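Local coordinates for protein Two-component system sensor histidine kinase (Bacteroides thetaiotaomicron, PDB 3OTT) that probably senses extracellular saccharides through this propeller-and-sandwich region and relays the signal through a histidine kinase to a DNA-binding output, at residues V24-I35 with W282-W293; N194-R202 with I234-L245. All coordinates share one frame; numbering follows the deposited sequence.

Interaction 1. Residues V24-I35 with W282-W293; sequences VSCFLQDSEGLI and WNIFADQEHNIW. With TBR (hexatantalum dodecabromide), chain D.
Strands 24-29 and 282-286 run nearly parallel, S25 beside W282 and C26 beside N283, with axes 5.4 Å apart; no backbone hydrogen bond crosses between the two segments. F27 contributes most. Its chi1 of -60°, CG anti to the carbonyl carbon, sets one face of the ring against W293 CB, which stands 3.6 Å from the F27 ring centroid and almost straight above it, a CH-pi contact. N283 OD1 comes up to the edge of that ring, 3.7 Å from F27 CD1, while F27 CB lies 3.6 Å from F285 CD2. Replacing F27 with alanine would probably open a gap at W293 CB and leave the F285 side chain freer to turn. I35 CD1 lies over one face of the W293 indole, offset toward its rim, and meets the edge of the F285 ring. The indole is fixed by W293 NE1 donating to D287 OD2 at 2.9 Å.

Q29, its chain extended, puts its amide between two type I turns, D30-G33 and D287-H290. Q288 N donates to Q29 OE1 in the carbonyl plane, on a lone pair (3.0 Å, 168°), Q29 NE2 donates to G33 O at 3.2 Å, and a water links NE2 to E289 OE1. The hexatantalum dodecabromide cluster touches both turns, with S31 O 3.3 Å from BR8.

Strands 24-29 and 282-286 are the innermost strands of the first and last blades of a seven-bladed propeller, whose last blade is completed by strand 13-15. I300 backs V24 and F27, I284 turns to strand 232-239, and Y683, from far along the chain, meets the W293 ring edge-to-face.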
loop_
_atom_site.group_PDB
_atom_site.type_symbol
_atom_site.label_atom_id
_atom_site.label_comp_id
_atom_site.label_asym_id
_atom_site.label_seq_id
_atom_site.Cartn_x
_atom_site.Cartn_y
_atom_site.Cartn_z
ATOM N N VAL B 24 4.643 21.359 -28.901
ATOM C CA VAL B 24 4.889 20.629 -27.663
ATOM C C VAL B 24 4.682 19.152 -27.882
ATOM O O VAL B 24 3.619 18.732 -28.338
ATOM C CB VAL B 24 4.002 21.168 -26.544
ATOM C CG1 VAL B 24 3.973 20.250 -25.320
ATOM C CG2 VAL B 24 4.438 22.538 -26.169
ATOM N N SER B 25 5.638 18.323 -27.522
ATOM C CA SER B 25 5.467 16.931 -27.871
ATOM C C SER B 25 5.272 15.998 -26.667
ATOM O O SER B 25 4.987 14.835 -26.885
ATOM C CB SER B 25 6.701 16.482 -28.629
ATOM O OG SER B 25 7.785 16.669 -27.716
ATOM N N CYS B 26 5.546 16.484 -25.435
ATOM C CA CYS B 26 5.398 15.712 -24.219
ATOM C C CYS B 26 5.479 16.576 -22.965
ATOM O O CYS B 26 5.965 17.712 -23.017
ATOM C CB CYS B 26 6.468 14.640 -24.111
ATOM S SG CYS B 26 8.114 15.267 -24.261
ATOM N N PHE B 27 5.051 15.986 -21.848
ATOM C CA PHE B 27 5.015 16.639 -20.536
ATOM C C PHE B 27 5.514 15.623 -19.559
ATOM O O PHE B 27 5.231 14.431 -19.725
ATOM C CB PHE B 27 3.606 17.015 -20.060
ATOM C CG PHE B 27 2.879 17.952 -20.956
ATOM C CD1 PHE B 27 2.121 17.470 -22.019
ATOM C CD2 PHE B 27 2.956 19.319 -20.758
ATOM C CE1 PHE B 27 1.424 18.331 -22.845
ATOM C CE2 PHE B 27 2.295 20.177 -21.613
ATOM C CZ PHE B 27 1.519 19.711 -22.631
ATOM N N LEU B 28 6.222 16.089 -18.526
ATOM C CA LEU B 28 6.601 15.266 -17.373
ATOM C C LEU B 28 6.305 16.074 -16.161
ATOM O O LEU B 28 6.278 17.281 -16.217
ATOM C CB LEU B 28 8.093 14.959 -17.418
ATOM C CG LEU B 28 8.476 14.149 -18.642
ATOM C CD1 LEU B 28 9.991 14.149 -18.871
ATOM C CD2 LEU B 28 7.906 12.714 -18.489
ATOM N N GLN B 29 6.083 15.414 -15.045
ATOM C CA GLN B 29 5.875 16.102 -13.792
ATOM C C GLN B 29 6.780 15.431 -12.764
ATOM O O GLN B 29 6.641 14.220 -12.533
ATOM C CB GLN B 29 4.440 15.950 -13.357
ATOM C CG GLN B 29 4.130 16.836 -12.186
ATOM C CD GLN B 29 2.654 16.822 -11.785
ATOM O OE1 GLN B 29 1.959 15.815 -11.963
ATOM N NE2 GLN B 29 2.187 17.939 -11.216
ATOM N N ASP B 30 7.726 16.187 -12.187
ATOM C CA ASP B 30 8.652 15.614 -11.196
ATOM C C ASP B 30 7.927 15.330 -9.879
ATOM O O ASP B 30 6.757 15.705 -9.719
ATOM C CB ASP B 30 9.928 16.459 -11.004
ATOM C CG ASP B 30 9.639 17.966 -10.614
ATOM O OD1 ASP B 30 8.942 18.235 -9.614
ATOM O OD2 ASP B 30 10.219 18.885 -11.243
ATOM N N SER B 31 8.616 14.680 -8.933
ATOM C CA SER B 31 7.936 14.120 -7.744
ATOM C C SER B 31 7.549 15.230 -6.772
ATOM O O SER B 31 6.966 14.959 -5.753
ATOM C CB SER B 31 8.835 13.103 -7.010
ATOM O OG SER B 31 10.131 13.684 -6.831
ATOM N N GLU B 32 7.917 16.459 -7.096
ATOM C CA GLU B 32 7.577 17.628 -6.255
ATOM C C GLU B 32 6.583 18.517 -7.013
ATOM O O GLU B 32 6.286 19.600 -6.601
ATOM C CB GLU B 32 8.871 18.368 -5.798
ATOM C CG GLU B 32 9.749 17.467 -4.851
ATOM C CD GLU B 32 11.263 17.827 -4.773
ATOM O OE1 GLU B 32 11.739 18.170 -3.645
ATOM O OE2 GLU B 32 11.982 17.713 -5.811
ATOM N N GLY B 33 6.035 18.013 -8.123
ATOM C CA GLY B 33 4.916 18.699 -8.808
ATOM C C GLY B 33 5.216 19.723 -9.897
ATOM O O GLY B 33 4.290 20.244 -10.501
ATOM N N LEU B 34 6.470 19.992 -10.230
ATOM C CA LEU B 34 6.728 20.937 -11.349
ATOM C C LEU B 34 6.492 20.313 -12.734
ATOM O O LEU B 34 6.956 19.203 -13.029
ATOM C CB LEU B 34 8.181 21.448 -11.308
ATOM C CG LEU B 34 8.569 22.942 -11.587
ATOM C CD1 LEU B 34 10.135 23.184 -11.687
ATOM C CD2 LEU B 34 8.077 23.439 -12.825
ATOM N N ILE B 35 5.823 21.040 -13.616
ATOM C CA ILE B 35 5.642 20.577 -14.988
ATOM C C ILE B 35 6.803 20.933 -15.914
ATOM O O ILE B 35 7.236 22.089 -15.966
ATOM C CB ILE B 35 4.369 21.184 -15.530
ATOM C CG1 ILE B 35 3.189 20.675 -14.686
ATOM C CG2 ILE B 35 4.235 20.867 -16.986
ATOM C CD1 ILE B 35 2.807 19.268 -15.011
ATOM N N TRP B 282 -0.378 16.477 -30.249
ATOM C CA TRP B 282 0.781 15.557 -30.148
ATOM C C TRP B 282 0.837 14.739 -28.884
ATOM O O TRP B 282 1.322 13.637 -28.940
ATOM C CB TRP B 282 2.137 16.275 -30.287
ATOM C CG TRP B 282 2.308 16.958 -31.620
ATOM C CD1 TRP B 282 2.288 18.321 -31.865
ATOM C CD2 TRP B 282 2.415 16.326 -32.898
ATOM N NE1 TRP B 282 2.440 18.548 -33.195
ATOM C CE2 TRP B 282 2.516 17.347 -33.854
ATOM C CE3 TRP B 282 2.472 14.983 -33.320
ATOM C CZ2 TRP B 282 2.674 17.091 -35.218
ATOM C CZ3 TRP B 282 2.619 14.720 -34.718
ATOM C CH2 TRP B 282 2.723 15.778 -35.631
ATOM N N ASN B 283 0.364 15.277 -27.753
ATOM C CA ASN B 283 0.451 14.602 -26.454
ATOM C C ASN B 283 -0.595 15.114 -25.492
ATOM O O ASN B 283 -0.939 16.307 -25.503
ATOM C CB ASN B 283 1.885 14.749 -25.827
ATOM C CG ASN B 283 2.148 13.737 -24.707
ATOM O OD1 ASN B 283 2.051 14.076 -23.488
ATOM N ND2 ASN B 283 2.454 12.485 -25.089
ATOM N N ILE B 284 -1.117 14.210 -24.662
ATOM C CA ILE B 284 -2.075 14.550 -23.650
ATOM C C ILE B 284 -1.521 13.959 -22.394
ATOM O O ILE B 284 -1.150 12.765 -22.328
ATOM C CB ILE B 284 -3.515 13.918 -23.928
ATOM C CG1 ILE B 284 -4.068 14.300 -25.318
ATOM C CG2 ILE B 284 -4.533 14.291 -22.846
ATOM C CD1 ILE B 284 -5.430 13.554 -25.661
ATOM N N PHE B 285 -1.510 14.772 -21.345
ATOM C CA PHE B 285 -0.975 14.302 -20.112
ATOM C C PHE B 285 -1.891 14.704 -19.009
ATOM O O PHE B 285 -2.263 15.883 -18.906
ATOM C CB PHE B 285 0.377 14.977 -19.919
ATOM C CG PHE B 285 0.963 14.787 -18.581
ATOM C CD1 PHE B 285 1.439 13.528 -18.194
ATOM C CD2 PHE B 285 1.097 15.876 -17.700
ATOM C CE1 PHE B 285 2.035 13.328 -16.939
ATOM C CE2 PHE B 285 1.733 15.711 -16.445
ATOM C CZ PHE B 285 2.194 14.424 -16.060
ATOM N N ALA B 286 -2.221 13.745 -18.154
ATOM C CA ALA B 286 -3.031 13.997 -16.970
ATOM C C ALA B 286 -2.102 14.133 -15.770
ATOM O O ALA B 286 -1.342 13.208 -15.512
ATOM C CB ALA B 286 -4.100 12.809 -16.752
ATOM N N ASP B 287 -2.128 15.258 -15.048
ATOM C CA ASP B 287 -1.128 15.467 -14.012
ATOM C C ASP B 287 -1.660 14.871 -12.731
ATOM O O ASP B 287 -2.788 14.405 -12.704
ATOM C CB ASP B 287 -0.733 16.958 -13.832
ATOM C CG ASP B 287 -1.886 17.858 -13.364
ATOM O OD1 ASP B 287 -2.925 17.330 -12.881
ATOM O OD2 ASP B 287 -1.752 19.128 -13.460
ATOM N N GLN B 288 -0.863 14.926 -11.672
ATOM C CA GLN B 288 -1.237 14.385 -10.348
ATOM C C GLN B 288 -2.530 14.967 -9.761
ATOM O O GLN B 288 -3.117 14.395 -8.860
ATOM C CB GLN B 288 -0.072 14.566 -9.357
ATOM C CG GLN B 288 1.061 13.549 -9.578
ATOM C CD GLN B 288 0.581 12.084 -9.372
ATOM O OE1 GLN B 288 -0.340 11.811 -8.579
ATOM N NE2 GLN B 288 1.205 11.153 -10.087
ATOM N N GLU B 289 -2.946 16.129 -10.253
ATOM C CA GLU B 289 -4.178 16.752 -9.782
ATOM C C GLU B 289 -5.304 16.540 -10.780
ATOM O O GLU B 289 -6.347 17.191 -10.651
ATOM C CB GLU B 289 -3.978 18.238 -9.610
ATOM C CG GLU B 289 -3.326 18.622 -8.329
ATOM C CD GLU B 289 -2.953 20.137 -8.266
ATOM O OE1 GLU B 289 -2.706 20.790 -9.327
ATOM O OE2 GLU B 289 -2.907 20.663 -7.136
ATOM N N HIS B 290 -5.051 15.702 -11.794
ATOM C CA HIS B 290 -5.983 15.367 -12.841
ATOM C C HIS B 290 -6.246 16.520 -13.821
ATOM O O HIS B 290 -7.205 16.446 -14.625
ATOM C CB HIS B 290 -7.345 14.901 -12.253
ATOM C CG HIS B 290 -7.217 13.890 -11.154
ATOM N ND1 HIS B 290 -6.680 12.635 -11.361
ATOM C CD2 HIS B 290 -7.541 13.951 -9.836
ATOM C CE1 HIS B 290 -6.669 11.964 -10.222
ATOM N NE2 HIS B 290 -7.190 12.737 -9.283
ATOM N N ASN B 291 -5.464 17.589 -13.758
ATOM C CA ASN B 291 -5.558 18.585 -14.846
ATOM C C ASN B 291 -5.080 17.867 -16.109
ATOM O O ASN B 291 -4.167 17.047 -16.028
ATOM C CB ASN B 291 -4.661 19.801 -14.583
ATOM C CG ASN B 291 -4.969 20.477 -13.267
ATOM O OD1 ASN B 291 -6.121 20.759 -12.965
ATOM N ND2 ASN B 291 -3.948 20.693 -12.460
ATOM N N ILE B 292 -5.670 18.186 -17.254
ATOM C CA ILE B 292 -5.282 17.648 -18.565
ATOM C C ILE B 292 -4.466 18.695 -19.323
ATOM O O ILE B 292 -4.960 19.781 -19.602
ATOM C CB ILE B 292 -6.542 17.451 -19.380
ATOM C CG1 ILE B 292 -7.498 16.475 -18.663
ATOM C CG2 ILE B 292 -6.241 17.028 -20.793
ATOM C CD1 ILE B 292 -6.844 15.148 -18.184
ATOM N N TRP B 293 -3.262 18.318 -19.724
ATOM C CA TRP B 293 -2.349 19.151 -20.457
ATOM C C TRP B 293 -2.397 18.649 -21.897
ATOM O O TRP B 293 -2.176 17.470 -22.128
ATOM C CB TRP B 293 -0.888 18.994 -19.870
ATOM C CG TRP B 293 -0.817 19.466 -18.434
ATOM C CD1 TRP B 293 -1.223 18.796 -17.311
ATOM C CD2 TRP B 293 -0.418 20.778 -17.996
ATOM N NE1 TRP B 293 -1.080 19.590 -16.204
ATOM C CE2 TRP B 293 -0.588 20.817 -16.599
ATOM C CE3 TRP B 293 0.088 21.906 -18.657
ATOM C CZ2 TRP B 293 -0.225 21.938 -15.835
ATOM C CZ3 TRP B 293 0.409 23.041 -17.918
ATOM C CH2 TRP B 293 0.273 23.044 -16.517
HETATM TA TA1 TBR D . -0.164 15.093 -4.206
HETATM TA TA2 TBR D . 0.641 17.505 -5.236
HETATM TA TA3 TBR D . -0.116 17.322 -2.488
HETATM TA TA4 TBR D . 2.573 17.754 -3.245
HETATM TA TA5 TBR D . 1.753 15.287 -2.213
HETATM TA TA6 TBR D . 2.420 15.478 -4.907
HETATM BR BR1 TBR D . -1.430 16.155 -6.214
HETATM BR BR2 TBR D . -2.215 15.708 -2.721
HETATM BR BR3 TBR D . 0.150 13.242 -2.444
HETATM BR BR4 TBR D . 1.098 13.363 -5.656
HETATM BR BR5 TBR D . -1.158 19.039 -4.173
HETATM BR BR6 TBR D . 0.298 16.164 -0.204
HETATM BR BR7 TBR D . 3.760 16.608 -1.212
HETATM BR BR8 TBR D . 4.599 16.900 -4.620
HETATM BR BR9 TBR D . 2.219 19.578 -5.070
HETATM BR BRA TBR D . 1.329 19.274 -1.501
HETATM BR BRB TBR D . 3.582 13.793 -3.300
HETATM BR BRC TBR D . 2.018 16.628 -7.216
HETATM O O HOH W 1 -0.613 19.000 -10.651
#

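Interaction 2. Residues N194-R202 with I234-L245; sequences NSLLEDTTR and IKSLALDGNGDL
R202 and L197 reach across to the neighbouring blade by different torsions: R202 has CG anti to its carbonyl carbon (chi1 -70°) and a chain extended to NE, which carries the guanidinium to G243, whereas L197 has CG opposite the backbone N (chi1 -179°), which sends CD2 between L239 and L245. The guanidinium grips one carbonyl end-on with two nitrogens: R202 NH1 lies 2.9 Å and R202 NH2 3.0 Å from G243 O, the former nearly in line with the C=O bond (171°). R202 NH1 also forms a salt bridge with D199 OD2, 2.7 Å away, in the guanidinium plane and on the syn lone pair. The other carboxylate oxygen, OD1, accepts from R202 N in an Asx motif, and W206 NE1 is a further donor to OD2, so D199 orients the arginine from both its backbone and its tip. R202 NH2 has a second acceptor in H257 O. In this way the type I turn D240-G243 is tied to the loop that follows strand 194-199.

Beyond this polar end the interface is apolar. L197 CD2 sits 3.7 Å from L239 CG and equally far from L245 CD2, and L239 CD2 in turn lies along the edge of the guanidinium. S195 OG lies 3.4 Å from L237 CG, and a water joins that hydroxyl to L237 N. At the far end N194 ND2 donates to I234 O (2.7 Å) from above the carbonyl plane.

Strands 194-199 and 234-239, 5.5 Å apart and close to parallel, are the inner strands of the fifth and sixth propeller blades. W206 and L213 of the fifth blade pack on L237 and L245, and strand 281-286 of the seventh packs on the other side of strand 234-239.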
loop_
_atom_site.group_PDB
_atom_site.type_symbol
_atom_site.label_atom_id
_atom_site.label_comp_id
_atom_site.label_asym_id
_atom_site.label_seq_id
_atom_site.Cartn_x
_atom_site.Cartn_y
_atom_site.Cartn_z
ATOM N N ASN B 194 0.490 4.662 -33.704
ATOM C CA ASN B 194 1.086 5.865 -33.133
ATOM C C ASN B 194 0.999 5.906 -31.646
ATOM O O ASN B 194 1.773 6.651 -30.994
ATOM C CB ASN B 194 0.336 7.140 -33.540
ATOM C CG ASN B 194 0.169 7.300 -35.007
ATOM O OD1 ASN B 194 1.132 7.204 -35.779
ATOM N ND2 ASN B 194 -1.074 7.577 -35.423
ATOM N N SER B 195 0.030 5.196 -31.064
ATOM C CA SER B 195 -0.246 5.481 -29.639
ATOM C C SER B 195 -0.921 4.326 -28.911
ATOM O O SER B 195 -1.778 3.640 -29.523
ATOM C CB SER B 195 -1.145 6.728 -29.537
ATOM O OG SER B 195 -1.271 7.086 -28.190
ATOM N N LEU B 196 -0.536 4.140 -27.635
ATOM C CA LEU B 196 -0.952 3.027 -26.815
ATOM C C LEU B 196 -1.247 3.506 -25.427
ATOM O O LEU B 196 -0.523 4.346 -24.916
ATOM C CB LEU B 196 0.149 1.939 -26.730
ATOM C CG LEU B 196 0.524 1.181 -28.008
ATOM C CD1 LEU B 196 1.688 0.144 -27.754
ATOM C CD2 LEU B 196 -0.702 0.517 -28.571
ATOM N N LEU B 197 -2.267 2.948 -24.804
ATOM C CA LEU B 197 -2.628 3.362 -23.460
ATOM C C LEU B 197 -3.331 2.235 -22.721
ATOM O O LEU B 197 -4.350 1.652 -23.202
ATOM C CB LEU B 197 -3.531 4.608 -23.465
ATOM C CG LEU B 197 -3.952 5.125 -22.063
ATOM C CD1 LEU B 197 -2.841 5.870 -21.292
ATOM C CD2 LEU B 197 -5.206 5.992 -22.128
ATOM N N GLU B 198 -2.819 1.944 -21.541
ATOM C CA GLU B 198 -3.446 0.955 -20.703
ATOM C C GLU B 198 -4.587 1.587 -19.955
ATOM O O GLU B 198 -4.467 2.697 -19.494
ATOM C CB GLU B 198 -2.474 0.399 -19.701
ATOM C CG GLU B 198 -3.124 -0.681 -18.811
ATOM C CD GLU B 198 -2.250 -1.137 -17.644
ATOM O OE1 GLU B 198 -1.402 -0.329 -17.114
ATOM O OE2 GLU B 198 -2.443 -2.307 -17.247
ATOM N N ASP B 199 -5.689 0.842 -19.802
ATOM C CA ASP B 199 -6.879 1.289 -19.071
ATOM C C ASP B 199 -7.276 0.163 -18.117
ATOM O O ASP B 199 -7.935 -0.779 -18.543
ATOM C CB ASP B 199 -8.025 1.492 -20.090
ATOM C CG ASP B 199 -9.282 2.117 -19.479
ATOM O OD1 ASP B 199 -9.448 2.056 -18.251
ATOM O OD2 ASP B 199 -10.095 2.710 -20.233
ATOM N N THR B 200 -6.915 0.273 -16.833
ATOM C CA THR B 200 -7.186 -0.775 -15.802
ATOM C C THR B 200 -8.656 -0.880 -15.415
ATOM O O THR B 200 -9.106 -1.914 -14.927
ATOM C CB THR B 200 -6.333 -0.571 -14.551
ATOM O OG1 THR B 200 -6.480 0.779 -14.087
ATOM C CG2 THR B 200 -4.883 -0.754 -14.907
ATOM N N THR B 201 -9.425 0.174 -15.636
ATOM C CA THR B 201 -10.849 0.151 -15.318
ATOM C C THR B 201 -11.633 -0.553 -16.413
ATOM O O THR B 201 -12.496 -1.312 -16.109
ATOM C CB THR B 201 -11.414 1.552 -15.143
ATOM O OG1 THR B 201 -10.714 2.167 -14.086
ATOM C CG2 THR B 201 -12.934 1.514 -14.769
ATOM N N ARG B 202 -11.333 -0.320 -17.686
ATOM C CA ARG B 202 -11.961 -1.114 -18.749
ATOM C C ARG B 202 -11.219 -2.423 -18.991
ATOM O O ARG B 202 -11.718 -3.289 -19.720
ATOM C CB ARG B 202 -12.068 -0.306 -20.046
ATOM C CG ARG B 202 -13.142 0.881 -19.981
ATOM C CD ARG B 202 -13.181 1.755 -21.252
ATOM N NE ARG B 202 -14.002 2.958 -20.991
ATOM C CZ ARG B 202 -13.565 4.142 -20.517
ATOM N NH1 ARG B 202 -12.277 4.373 -20.271
ATOM N NH2 ARG B 202 -14.425 5.137 -20.354
ATOM N N ILE B 234 -5.066 9.009 -34.829
ATOM C CA ILE B 234 -4.948 9.193 -33.432
ATOM C C ILE B 234 -3.477 9.310 -33.095
ATOM O O ILE B 234 -2.702 8.386 -33.369
ATOM C CB ILE B 234 -5.521 8.027 -32.684
ATOM C CG1 ILE B 234 -6.987 7.824 -33.058
ATOM C CG2 ILE B 234 -5.392 8.245 -31.148
ATOM C CD1 ILE B 234 -7.870 8.665 -32.343
ATOM N N LYS B 235 -3.093 10.434 -32.500
ATOM C CA LYS B 235 -1.684 10.713 -32.151
ATOM C C LYS B 235 -1.363 10.526 -30.673
ATOM O O LYS B 235 -0.208 10.325 -30.295
ATOM C CB LYS B 235 -1.333 12.152 -32.532
ATOM C CG LYS B 235 -1.738 12.504 -33.932
ATOM C CD LYS B 235 -0.966 13.703 -34.481
ATOM C CE LYS B 235 -0.872 13.675 -36.032
ATOM N NZ LYS B 235 -0.473 12.320 -36.654
ATOM N N SER B 236 -2.359 10.642 -29.812
ATOM C CA SER B 236 -2.069 10.591 -28.381
ATOM C C SER B 236 -3.294 10.172 -27.605
ATOM O O SER B 236 -4.401 10.386 -28.051
ATOM C CB SER B 236 -1.625 11.990 -27.904
ATOM O OG SER B 236 -2.543 12.979 -28.418
ATOM N N LEU B 237 -3.102 9.620 -26.417
ATOM C CA LEU B 237 -4.226 9.023 -25.657
ATOM C C LEU B 237 -3.887 9.275 -24.210
ATOM O O LEU B 237 -2.721 9.180 -23.853
ATOM C CB LEU B 237 -4.336 7.508 -25.888
ATOM C CG LEU B 237 -4.586 6.965 -27.318
ATOM C CD1 LEU B 237 -4.290 5.444 -27.537
ATOM C CD2 LEU B 237 -6.070 7.254 -27.776
ATOM N N ALA B 238 -4.910 9.587 -23.407
ATOM C CA ALA B 238 -4.860 9.655 -21.942
ATOM C C ALA B 238 -6.274 9.395 -21.411
ATOM O O ALA B 238 -7.280 9.546 -22.148
ATOM C CB ALA B 238 -4.415 11.099 -21.466
ATOM N N LEU B 239 -6.341 9.118 -20.125
ATOM C CA LEU B 239 -7.582 9.039 -19.363
ATOM C C LEU B 239 -7.713 10.187 -18.376
ATOM O O LEU B 239 -6.735 10.495 -17.658
ATOM C CB LEU B 239 -7.595 7.758 -18.493
ATOM C CG LEU B 239 -7.595 6.449 -19.328
ATOM C CD1 LEU B 239 -7.142 5.289 -18.418
ATOM C CD2 LEU B 239 -8.983 6.187 -19.955
ATOM N N ASP B 240 -8.917 10.732 -18.246
ATOM C CA ASP B 240 -9.095 11.844 -17.399
ATOM C C ASP B 240 -9.550 11.433 -16.005
ATOM O O ASP B 240 -9.646 10.239 -15.702
ATOM C CB ASP B 240 -9.940 12.924 -18.076
ATOM C CG ASP B 240 -11.431 12.581 -18.129
ATOM O OD1 ASP B 240 -11.907 11.609 -17.480
ATOM O OD2 ASP B 240 -12.109 13.321 -18.847
ATOM N N GLY B 241 -9.794 12.405 -15.135
ATOM C CA GLY B 241 -10.133 12.088 -13.742
ATOM C C GLY B 241 -11.465 11.337 -13.596
ATOM O O GLY B 241 -11.669 10.604 -12.627
ATOM N N ASN B 242 -12.366 11.562 -14.552
ATOM C CA ASN B 242 -13.616 10.826 -14.677
ATOM C C ASN B 242 -13.468 9.387 -15.273
ATOM O O ASN B 242 -14.447 8.693 -15.367
ATOM C CB ASN B 242 -14.589 11.657 -15.537
ATOM C CG ASN B 242 -14.857 13.089 -14.952
ATOM O OD1 ASN B 242 -14.726 13.330 -13.734
ATOM N ND2 ASN B 242 -15.222 14.043 -15.839
ATOM N N GLY B 243 -12.273 8.950 -15.672
ATOM C CA GLY B 243 -12.128 7.676 -16.367
ATOM C C GLY B 243 -12.516 7.718 -17.861
ATOM O O GLY B 243 -12.568 6.692 -18.541
ATOM N N ASP B 244 -12.766 8.907 -18.395
ATOM C CA ASP B 244 -12.962 9.031 -19.813
ATOM C C ASP B 244 -11.682 8.990 -20.610
ATOM O O ASP B 244 -10.643 9.518 -20.182
ATOM C CB ASP B 244 -13.716 10.289 -20.108
ATOM C CG ASP B 244 -15.141 10.205 -19.594
ATOM O OD1 ASP B 244 -15.655 9.068 -19.372
ATOM O OD2 ASP B 244 -15.759 11.271 -19.446
ATOM N N LEU B 245 -11.800 8.398 -21.802
ATOM C CA LEU B 245 -10.696 8.282 -22.686
ATOM C C LEU B 245 -10.610 9.496 -23.578
ATOM O O LEU B 245 -11.587 9.881 -24.212
ATOM C CB LEU B 245 -10.883 7.011 -23.473
ATOM C CG LEU B 245 -9.855 6.441 -24.416
ATOM C CD1 LEU B 245 -10.042 7.078 -25.751
ATOM C CD2 LEU B 245 -8.399 6.418 -23.895
HETATM O O HOH W 2 -0.050 8.647 -25.820
#

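Overall arrangement
Both contacts join inner strands of adjacent blades in the same seven-bladed propeller. Interaction 2, between blades five and six, is nested within the loop that interaction 1 closes between blades seven and one. Their centres lie 14 Å apart, and blade six meets blade seven directly: I284 CG2 is 3.5 Å from A238 CB. In both the strand packing is buried (F27, I35, W293; L237, L245), whereas the polar ends lie nearer the surface (Q288 exposed; R202, G243 partly exposed). Interaction 1 relies on aromatic rings, with a neutral glutamine amide joining its turns near the bound cluster. Interaction 2 packs leucines, and an arginine held by an aspartate of its own segment grips a carbonyl of the turn.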